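PDB 4X7M: TarM, which is a GT-B fold member of the group 1 glycosyltransferase family, modelled here with bound UDP. Local coordinates for residues 1-6 with 33-38; 243-248 with 488-493; 310-315 with 413-418; 392-397 with 455-460. The protein carries 1 engineered substitution. All coordinates share one frame; numbering follows the deposited sequence.

Interaction 1. Residues 1-6 with 33-38; sequences MKKIFM and DIPADI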
# COMPACT_ATOMS: atom_id res chain seq x y z
N MET A 1 16.55 -23.64 3.87
CA MET A 1 15.85 -23.72 5.14
C MET A 1 15.33 -22.35 5.64
O MET A 1 14.50 -22.30 6.56
CB MET A 1 16.69 -24.47 6.21
CG MET A 1 17.93 -23.70 6.69
SD MET A 1 19.12 -24.69 7.65
CE MET A 1 20.21 -23.37 8.25
N LYS A 2 15.78 -21.25 5.03
CA LYS A 2 15.32 -19.92 5.44
C LYS A 2 13.97 -19.58 4.80
O LYS A 2 13.75 -19.92 3.63
CB LYS A 2 16.36 -18.83 5.16
CG LYS A 2 17.73 -19.11 5.77
CD LYS A 2 18.82 -18.18 5.23
CE LYS A 2 20.18 -18.78 5.49
NZ LYS A 2 21.26 -17.96 4.88
N LYS A 3 13.07 -18.96 5.57
CA LYS A 3 11.75 -18.57 5.07
C LYS A 3 11.31 -17.18 5.58
O LYS A 3 11.50 -16.88 6.76
CB LYS A 3 10.70 -19.65 5.39
CG LYS A 3 9.87 -20.01 4.18
CD LYS A 3 8.36 -20.02 4.45
CE LYS A 3 7.57 -20.47 3.23
NZ LYS A 3 6.12 -20.60 3.50
N ILE A 4 10.73 -16.35 4.69
CA ILE A 4 10.33 -15.00 5.03
C ILE A 4 8.81 -14.74 5.02
O ILE A 4 8.09 -15.14 4.10
CB ILE A 4 11.16 -13.90 4.28
CG1 ILE A 4 12.64 -13.99 4.64
CG2 ILE A 4 10.65 -12.49 4.56
CD1 ILE A 4 13.55 -13.28 3.72
N PHE A 5 8.37 -14.04 6.08
CA PHE A 5 6.99 -13.65 6.31
C PHE A 5 6.97 -12.12 6.36
O PHE A 5 7.56 -11.51 7.26
CB PHE A 5 6.47 -14.30 7.60
CG PHE A 5 6.41 -15.81 7.54
CD1 PHE A 5 7.51 -16.58 7.92
CD2 PHE A 5 5.28 -16.46 7.09
CE1 PHE A 5 7.46 -17.98 7.85
CE2 PHE A 5 5.23 -17.86 7.03
CZ PHE A 5 6.32 -18.61 7.40
N MET A 6 6.33 -11.50 5.36
CA MET A 6 6.24 -10.07 5.22
C MET A 6 4.85 -9.55 5.55
O MET A 6 3.89 -9.86 4.85
CB MET A 6 6.73 -9.63 3.84
CG MET A 6 8.13 -10.10 3.55
SD MET A 6 8.88 -9.33 2.12
CE MET A 6 8.06 -10.17 0.83
N ASP A 33 16.61 -17.89 -3.53
CA ASP A 33 16.14 -19.12 -2.89
C ASP A 33 15.74 -19.01 -1.40
O ASP A 33 16.02 -19.90 -0.60
CB ASP A 33 17.06 -20.34 -3.21
CG ASP A 33 17.22 -20.61 -4.69
OD1 ASP A 33 16.28 -21.19 -5.30
OD2 ASP A 33 18.26 -20.20 -5.26
N ILE A 34 15.10 -17.89 -1.05
CA ILE A 34 14.55 -17.65 0.28
C ILE A 34 13.09 -17.26 0.08
O ILE A 34 12.81 -16.10 -0.22
CB ILE A 34 15.29 -16.61 1.16
CG1 ILE A 34 16.82 -16.82 1.16
CG2 ILE A 34 14.73 -16.63 2.59
CD1 ILE A 34 17.61 -15.49 1.03
N PRO A 35 12.13 -18.21 0.20
CA PRO A 35 10.72 -17.84 -0.00
C PRO A 35 10.33 -16.65 0.87
O PRO A 35 10.66 -16.63 2.06
CB PRO A 35 9.96 -19.12 0.38
CG PRO A 35 10.95 -20.22 0.22
CD PRO A 35 12.28 -19.65 0.54
N ALA A 36 9.69 -15.65 0.27
CA ALA A 36 9.25 -14.44 0.96
C ALA A 36 7.79 -14.16 0.60
O ALA A 36 7.47 -13.64 -0.47
CB ALA A 36 10.14 -13.27 0.60
N ASP A 37 6.89 -14.59 1.49
CA ASP A 37 5.46 -14.47 1.27
C ASP A 37 4.87 -13.35 2.10
O ASP A 37 5.53 -12.86 3.02
CB ASP A 37 4.79 -15.82 1.58
CG ASP A 37 5.45 -16.95 0.83
OD1 ASP A 37 5.45 -16.91 -0.42
OD2 ASP A 37 6.07 -17.81 1.48
N ILE A 38 3.65 -12.92 1.75
CA ILE A 38 2.98 -11.82 2.43
C ILE A 38 1.88 -12.31 3.39
O ILE A 38 1.09 -13.18 3.03
CB ILE A 38 2.51 -10.75 1.41
CG1 ILE A 38 3.73 -10.12 0.69
CG2 ILE A 38 1.65 -9.66 2.07
CD1 ILE A 38 3.49 -9.74 -0.71
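I4 and A36 lie side by side on one face of a parallel pair of strands, CB of I4 3.9 Å from CB of A36. On I4 the CG1 branch is set beside the backbone N (chi1 -62°), which turns CD1 back toward the start of the strand, where it comes to 3.7 Å from CG2 of I34; these two side chains cross at a slant. M6, further along the strand, reaches the same methyl: its chain bends at the last torsion (chi3 -76°) and brings CE to 3.7 Å from A36 CB, so I4 and M6 both touch the alanine. Three backbone hydrogen bonds join the strands: I4 N to P35 O, D37 N to I4 O at 2.9 Å and M6 N to D37 O at 2.8 Å. Strands 3-7 and 36-40, with helix 18-31 between them, form a beta-alpha-beta unit of the seven-stranded parallel sheet, the Rossmann-like arrangement of a GT-B N-terminal domain. F29 of that helix covers I4 and A36, while F491 of helix 480-491 also packs on I4. On the opposite face, K3 passes over P35 at about a right angle, its CG 3.9 Å from CB of the proline ring. Beyond the ring the lysine continues to D37, where NZ and OD2, 3.4 Å apart, form a weak salt bridge. The other carboxylate oxygen, OD1 of D37, is bound more firmly by Y30 OH and K65 N, which would fix the rotation of the group and leave K3 as a secondary partner.

Interaction 2. Residues 243-248 with 488-493; sequences QKYGVI and LNLFNS
Q243 and Y245, two residues apart on one strand, both reach the C-terminal turn of the last helix. The polar part is led by the Q243 amide, carried to the helix end by a chain that runs extended beyond CG (chi2 -154°). Its NE2 donates to F491 O over 2.7 Å in a nearly straight bond (170° at the hydrogen) that lies in the carbonyl plane, on a lone pair, and almost in the plane of the amide itself. K219 O is a second acceptor for NE2. At the other end of the amide, OE1 accepts the hydroxyl of Y245 at 2.6 Å, lying in the plane of the tyrosine ring. With both ends of the amide engaged, its flip is defined; the phenol OH it receives also lies 2.9 Å from L490 O.

The apolar contacts flank the tyrosine ring. Y245 CE1 meets CD2 of L490 at 3.9 Å, while CE2 meets CD1 of F491 at 3.8 Å. The two aromatic planes are inclined at 63°, and the tyrosine carbon CE2 arrives at the edge of the F491 ring, in its plane.

The strand is 243-247 of the N-terminal parallel sheet, between strands 221-225 and 278-281. Helix 480-491, at the extreme C-terminus, lies against this first domain: F491 also packs on I222 of strand 221-225, and L490 on I280 of strand 278-281.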
# COMPACT_ATOMS: atom_id res chain seq x y z
N GLN A 243 13.20 -14.46 13.81
CA GLN A 243 13.67 -13.11 13.57
C GLN A 243 12.51 -12.11 13.41
O GLN A 243 11.48 -12.44 12.81
CB GLN A 243 14.62 -13.09 12.37
CG GLN A 243 15.67 -14.20 12.40
CD GLN A 243 16.95 -13.91 11.65
OE1 GLN A 243 17.18 -12.81 11.12
NE2 GLN A 243 17.84 -14.89 11.61
N LYS A 244 12.68 -10.88 13.97
CA LYS A 244 11.67 -9.81 13.95
C LYS A 244 12.31 -8.53 13.45
O LYS A 244 13.24 -8.03 14.09
CB LYS A 244 11.08 -9.59 15.35
CG LYS A 244 10.09 -10.64 15.80
CD LYS A 244 9.52 -10.27 17.17
CE LYS A 244 8.71 -11.37 17.79
NZ LYS A 244 8.17 -10.95 19.12
N TYR A 245 11.83 -8.01 12.32
CA TYR A 245 12.31 -6.79 11.67
C TYR A 245 11.18 -5.83 11.32
O TYR A 245 10.12 -6.25 10.92
CB TYR A 245 13.07 -7.13 10.38
CG TYR A 245 14.30 -7.97 10.61
CD1 TYR A 245 15.49 -7.40 11.08
CD2 TYR A 245 14.31 -9.32 10.30
CE1 TYR A 245 16.63 -8.17 11.27
CE2 TYR A 245 15.45 -10.10 10.48
CZ TYR A 245 16.60 -9.52 10.99
OH TYR A 245 17.73 -10.26 11.18
N GLY A 246 11.46 -4.53 11.42
CA GLY A 246 10.52 -3.48 11.07
C GLY A 246 11.07 -2.63 9.95
O GLY A 246 12.23 -2.20 10.03
N VAL A 247 10.28 -2.40 8.88
CA VAL A 247 10.73 -1.53 7.78
C VAL A 247 9.94 -0.24 7.83
O VAL A 247 8.72 -0.27 7.92
CB VAL A 247 10.72 -2.14 6.35
CG1 VAL A 247 11.41 -1.21 5.35
CG2 VAL A 247 11.41 -3.50 6.35
N ILE A 248 10.64 0.88 7.84
CA ILE A 248 10.03 2.20 7.81
C ILE A 248 10.26 2.65 6.38
O ILE A 248 11.39 2.59 5.90
CB ILE A 248 10.64 3.09 8.93
CG1 ILE A 248 10.20 2.53 10.31
CG2 ILE A 248 10.22 4.58 8.75
CD1 ILE A 248 10.79 3.16 11.47
N LEU A 488 20.86 -10.43 4.24
CA LEU A 488 21.46 -11.72 4.62
C LEU A 488 22.32 -11.57 5.84
O LEU A 488 22.21 -12.38 6.76
CB LEU A 488 22.28 -12.31 3.45
CG LEU A 488 21.63 -13.36 2.52
CD1 LEU A 488 21.70 -14.75 3.10
CD2 LEU A 488 20.22 -12.99 2.11
N ASN A 489 23.13 -10.50 5.89
CA ASN A 489 24.04 -10.17 6.99
C ASN A 489 23.33 -10.05 8.32
O ASN A 489 23.91 -10.37 9.37
CB ASN A 489 24.77 -8.87 6.68
CG ASN A 489 26.13 -8.78 7.31
OD1 ASN A 489 27.01 -9.62 7.08
ND2 ASN A 489 26.35 -7.73 8.09
N LEU A 490 22.07 -9.63 8.28
CA LEU A 490 21.20 -9.48 9.44
C LEU A 490 20.58 -10.83 9.80
O LEU A 490 20.46 -11.16 10.99
CB LEU A 490 20.09 -8.46 9.13
CG LEU A 490 20.28 -7.03 9.63
CD1 LEU A 490 21.59 -6.45 9.17
CD2 LEU A 490 19.14 -6.15 9.14
N PHE A 491 20.17 -11.60 8.76
CA PHE A 491 19.56 -12.93 8.93
C PHE A 491 20.56 -13.92 9.51
O PHE A 491 20.17 -14.81 10.26
CB PHE A 491 19.00 -13.48 7.60
CG PHE A 491 18.01 -12.63 6.82
CD1 PHE A 491 17.15 -11.76 7.47
CD2 PHE A 491 17.90 -12.76 5.44
CE1 PHE A 491 16.21 -11.02 6.74
CE2 PHE A 491 16.95 -12.03 4.72
CZ PHE A 491 16.11 -11.18 5.38
N ASN A 492 21.86 -13.75 9.17
CA ASN A 492 22.97 -14.60 9.62
C ASN A 492 23.73 -14.04 10.86
O ASN A 492 24.70 -14.66 11.30
CB ASN A 492 23.91 -14.92 8.43
CG ASN A 492 23.24 -15.65 7.27
OD1 ASN A 492 22.33 -16.45 7.44
ND2 ASN A 492 23.70 -15.39 6.06
N SER A 493 23.27 -12.91 11.46
CA SER A 493 23.87 -12.29 12.65
C SER A 493 23.80 -13.18 13.89
O SER A 493 24.60 -12.99 14.82
CB SER A 493 23.23 -10.94 12.92
OG SER A 493 23.65 -10.40 14.17

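Interaction 3. Residues 310-315 with 413-418; sequences NAPKHF and MISKRP
P312 fits closely against the turn that ends helix 407-414, its CD 3.0 Å from S415 O and 3.7 Å from S415 CB, joining the loop before strand 320-324 to that helix in the C-terminal half of the GT-B fold. The same S415 oxygen sits over a face of the R417 guanidinium, offset toward its rim. S415 and R417 are buried; the arginine chain bends at chi2 (-60°), which folds its end back toward 310-315. There NH2 donates to O of the exposed H314 at 3.0 Å, in a bent bond (135° at the hydrogen).

The more open side belongs to K416 and F315. K416, with positive phi, is the C-prime residue of the Schellman motif closing the helix; its carbonyl O lies at the edge of the F315 ring, 3.5 Å from CE1. The lysine chain crosses the phenylalanine at about a right angle, CD 3.8 Å from CZ, and its CE rests 3.7 Å from CB of A311. Lysine methylenes here meet a ring carbon and a methyl, whereas the tight side combines proline packing with the polar R417.

R417 also bonds through NE to L390 O and through NH2 to E391 O. Its buried charge is therefore met by several main-chain carbonyls, which probably stabilise the cation.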
# COMPACT_ATOMS: atom_id res chain seq x y z
N ASN A 310 16.20 -1.74 -19.14
CA ASN A 310 17.13 -1.14 -20.10
C ASN A 310 16.70 0.30 -20.40
O ASN A 310 15.50 0.60 -20.41
CB ASN A 310 17.28 -1.96 -21.39
CG ASN A 310 18.53 -1.58 -22.18
OD1 ASN A 310 19.62 -1.33 -21.63
ND2 ASN A 310 18.41 -1.53 -23.50
N ALA A 311 17.68 1.18 -20.57
CA ALA A 311 17.48 2.59 -20.84
C ALA A 311 16.83 2.87 -22.21
O ALA A 311 17.07 2.12 -23.16
CB ALA A 311 18.82 3.31 -20.75
N PRO A 312 16.04 3.97 -22.35
CA PRO A 312 15.48 4.31 -23.67
C PRO A 312 16.59 4.47 -24.71
O PRO A 312 17.69 4.95 -24.38
CB PRO A 312 14.77 5.65 -23.41
CG PRO A 312 14.51 5.67 -21.95
CD PRO A 312 15.65 4.97 -21.34
N LYS A 313 16.32 4.03 -25.95
CA LYS A 313 17.27 4.09 -27.06
C LYS A 313 17.71 5.53 -27.32
O LYS A 313 18.90 5.81 -27.45
CB LYS A 313 16.65 3.47 -28.33
CG LYS A 313 17.66 3.19 -29.44
CD LYS A 313 16.97 2.63 -30.67
CE LYS A 313 17.95 1.97 -31.60
NZ LYS A 313 17.24 1.24 -32.69
N HIS A 314 16.75 6.45 -27.33
CA HIS A 314 17.03 7.85 -27.60
C HIS A 314 16.72 8.77 -26.44
O HIS A 314 15.74 8.56 -25.71
CB HIS A 314 16.26 8.30 -28.85
CG HIS A 314 16.54 7.46 -30.05
ND1 HIS A 314 17.64 7.69 -30.86
CD2 HIS A 314 15.86 6.39 -30.54
CE1 HIS A 314 17.59 6.77 -31.80
NE2 HIS A 314 16.54 5.97 -31.65
N PHE A 315 17.58 9.78 -26.29
CA PHE A 315 17.44 10.86 -25.34
C PHE A 315 16.40 11.83 -25.92
O PHE A 315 16.20 11.85 -27.14
CB PHE A 315 18.79 11.59 -25.17
CG PHE A 315 19.78 10.95 -24.22
CD1 PHE A 315 19.55 10.94 -22.85
CD2 PHE A 315 20.96 10.39 -24.70
CE1 PHE A 315 20.47 10.35 -21.97
CE2 PHE A 315 21.89 9.81 -23.82
CZ PHE A 315 21.64 9.81 -22.47
N MET A 413 16.09 8.12 -13.24
CA MET A 413 17.54 8.04 -13.35
C MET A 413 17.96 6.79 -14.08
O MET A 413 18.87 6.85 -14.92
CB MET A 413 18.17 8.17 -11.96
CG MET A 413 18.07 9.60 -11.40
SD MET A 413 18.58 9.82 -9.67
CE MET A 413 20.34 9.48 -9.83
N ILE A 414 17.27 5.66 -13.81
CA ILE A 414 17.50 4.37 -14.49
C ILE A 414 17.26 4.54 -16.00
O ILE A 414 18.04 4.04 -16.82
CB ILE A 414 16.63 3.23 -13.88
CG1 ILE A 414 17.02 2.93 -12.39
CG2 ILE A 414 16.64 1.95 -14.73
CD1 ILE A 414 15.86 2.28 -11.53
N SER A 415 16.21 5.31 -16.36
CA SER A 415 15.86 5.56 -17.75
C SER A 415 16.65 6.74 -18.38
O SER A 415 16.28 7.25 -19.44
CB SER A 415 14.35 5.63 -17.94
OG SER A 415 13.86 6.94 -17.75
N LYS A 416 17.80 7.09 -17.76
CA LYS A 416 18.74 8.15 -18.17
C LYS A 416 18.14 9.56 -18.22
O LYS A 416 18.55 10.37 -19.07
CB LYS A 416 19.49 7.79 -19.49
CG LYS A 416 20.39 6.56 -19.41
CD LYS A 416 21.44 6.55 -20.53
CE LYS A 416 20.94 6.06 -21.88
NZ LYS A 416 22.04 5.96 -22.88
N ARG A 417 17.20 9.86 -17.29
CA ARG A 417 16.51 11.16 -17.18
C ARG A 417 16.93 11.85 -15.88
O ARG A 417 16.51 11.41 -14.80
CB ARG A 417 14.98 11.01 -17.26
CG ARG A 417 14.48 10.20 -18.45
CD ARG A 417 14.91 10.84 -19.75
NE ARG A 417 14.49 10.09 -20.93
CZ ARG A 417 15.33 9.56 -21.81
NH1 ARG A 417 16.64 9.67 -21.63
NH2 ARG A 417 14.88 8.92 -22.87
N PRO A 418 17.80 12.90 -15.96
CA PRO A 418 18.27 13.56 -14.73
C PRO A 418 17.18 14.17 -13.87
O PRO A 418 16.15 14.60 -14.39
CB PRO A 418 19.22 14.65 -15.24
CG PRO A 418 18.80 14.88 -16.68
CD PRO A 418 18.38 13.52 -17.17

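Interaction 4. Residues 392-397 with 455-460; sequences DFKLVV and QLVNND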
# COMPACT_ATOMS: atom_id res chain seq x y z
N ASP A 392 10.00 9.97 -23.25
CA ASP A 392 9.55 11.27 -23.76
C ASP A 392 9.94 12.53 -22.95
O ASP A 392 9.58 13.64 -23.37
CB ASP A 392 8.03 11.20 -24.04
CG ASP A 392 7.61 10.01 -24.91
OD1 ASP A 392 8.31 9.74 -25.93
OD2 ASP A 392 6.59 9.35 -24.57
N PHE A 393 10.70 12.37 -21.85
CA PHE A 393 11.12 13.51 -21.02
C PHE A 393 12.60 13.86 -21.22
O PHE A 393 13.42 12.97 -21.44
CB PHE A 393 10.86 13.22 -19.52
CG PHE A 393 9.47 12.83 -19.06
CD1 PHE A 393 8.34 13.23 -19.77
CD2 PHE A 393 9.29 12.12 -17.88
CE1 PHE A 393 7.07 12.88 -19.34
CE2 PHE A 393 8.02 11.80 -17.43
CZ PHE A 393 6.91 12.18 -18.17
N LYS A 394 12.95 15.15 -21.14
CA LYS A 394 14.34 15.60 -21.23
C LYS A 394 14.96 15.47 -19.81
O LYS A 394 16.13 15.07 -19.67
CB LYS A 394 14.44 17.06 -21.76
CG LYS A 394 15.87 17.46 -22.10
CD LYS A 394 15.94 18.72 -22.92
CE LYS A 394 17.32 18.91 -23.52
NZ LYS A 394 17.37 20.09 -24.41
N LEU A 395 14.17 15.83 -18.79
CA LEU A 395 14.51 15.74 -17.38
C LEU A 395 13.25 15.50 -16.56
O LEU A 395 12.14 15.65 -17.06
CB LEU A 395 15.29 16.98 -16.87
CG LEU A 395 14.57 18.33 -16.89
CD1 LEU A 395 14.20 18.78 -15.50
CD2 LEU A 395 15.42 19.37 -17.52
N VAL A 396 13.44 15.12 -15.29
CA VAL A 396 12.40 14.87 -14.32
C VAL A 396 12.59 15.81 -13.14
O VAL A 396 13.69 16.25 -12.85
CB VAL A 396 12.31 13.34 -13.97
CG1 VAL A 396 11.58 13.06 -12.66
CG2 VAL A 396 11.65 12.58 -15.12
N VAL A 397 11.49 16.19 -12.54
CA VAL A 397 11.46 17.13 -11.43
C VAL A 397 10.73 16.55 -10.19
O VAL A 397 9.83 15.70 -10.32
CB VAL A 397 10.85 18.46 -11.93
CG1 VAL A 397 9.39 18.29 -12.32
CG2 VAL A 397 11.02 19.57 -10.90
N GLN A 455 18.63 25.71 -17.19
CA GLN A 455 20.01 25.34 -17.56
C GLN A 455 20.05 23.97 -18.25
O GLN A 455 20.59 23.84 -19.34
CB GLN A 455 20.94 25.32 -16.33
CG GLN A 455 21.35 26.69 -15.79
CD GLN A 455 22.21 26.59 -14.53
OE1 GLN A 455 23.08 25.71 -14.39
NE2 GLN A 455 22.02 27.53 -13.59
N LEU A 456 19.45 22.97 -17.61
CA LEU A 456 19.42 21.58 -18.07
C LEU A 456 18.50 21.34 -19.28
O LEU A 456 18.86 20.55 -20.17
CB LEU A 456 19.07 20.70 -16.88
CG LEU A 456 19.49 19.22 -16.90
CD1 LEU A 456 21.00 19.06 -17.01
CD2 LEU A 456 19.00 18.53 -15.63
N VAL A 457 17.34 22.03 -19.33
CA VAL A 457 16.37 21.91 -20.42
C VAL A 457 16.86 22.52 -21.74
O VAL A 457 16.42 22.08 -22.80
CB VAL A 457 14.93 22.33 -20.03
CG1 VAL A 457 14.66 23.82 -20.26
CG2 VAL A 457 13.90 21.47 -20.73
N ASN A 458 17.74 23.52 -21.66
CA ASN A 458 18.30 24.22 -22.83
C ASN A 458 19.75 23.79 -23.16
O ASN A 458 20.45 24.50 -23.86
CB ASN A 458 18.22 25.73 -22.64
CG ASN A 458 16.91 26.33 -23.07
OD1 ASN A 458 16.67 26.58 -24.26
ND2 ASN A 458 16.05 26.61 -22.10
N ASN A 459 20.17 22.63 -22.65
CA ASN A 459 21.50 22.08 -22.87
C ASN A 459 21.38 20.58 -23.12
O ASN A 459 21.38 19.78 -22.17
CB ASN A 459 22.42 22.40 -21.67
CG ASN A 459 23.92 22.30 -21.91
OD1 ASN A 459 24.71 22.94 -21.22
ND2 ASN A 459 24.36 21.46 -22.84
N ASP A 460 21.28 20.21 -24.41
CA ASP A 460 21.17 18.83 -24.88
C ASP A 460 22.39 17.98 -24.48
O ASP A 460 22.27 16.77 -24.35
CB ASP A 460 20.96 18.81 -26.41
CG ASP A 460 19.87 19.74 -26.90
OD1 ASP A 460 18.68 19.35 -26.83
OD2 ASP A 460 20.20 20.85 -27.37
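K394 extends across the end of helix 446-457 toward D460. From CB, the chain leaves with CG anti to the backbone N (chi1 -170°) and stays stretched to its tip. The first partners come at CD, which lies 4.1 Å from CG2 of V457 and 3.4 Å from the V457 carbonyl O; the lysine and valine side chains cross nearly perpendicularly. CE passes the same oxygen and comes to 3.6 Å from OD1 of D460. NZ then closes on both, donating to V457 O at 2.7 Å and to D460 OD1 at 2.8 Å. It approaches the carbonyl from above its plane, and the carboxylate likewise, 66° out of plane, in a salt bridge. Strand 395-398 belongs to the six-stranded parallel sheet of the C-terminal Rossmann-like domain of the GT-B fold, and the lysine links the loop before it to the junction of helices 446-457 and 460-477. T317 adds to both charged groups, its O accepting from NZ and its OG1 bonding to OD1. Next along the chain, L395 rests CD2 against the last turn of the helix, 3.9 Å from CB of L456 and equally far from CB of V457. Beyond it, P418 touches both leucines.

The four contacts fall into two groups, one in each half of the GT-B architecture. Interactions 1 and 2, with centres 12 Å apart, share the N-terminal parallel sheet and touch: K2 NZ and N492 OD1 make a probable hydrogen bond, and I34 packs on L488. Interactions 3 and 4, also 12 Å apart, share the C-terminal half, where P418 O meets V396 N as strand 395-398 pairs with its neighbour. The groups are 33 to 42 Å apart between centres. Along the chain interaction 1 closes first; interactions 3 and 4, whose segments alternate, are nested inside the loop closed by interaction 2. The chain leaves the first domain, builds the second and returns its final helix to the first.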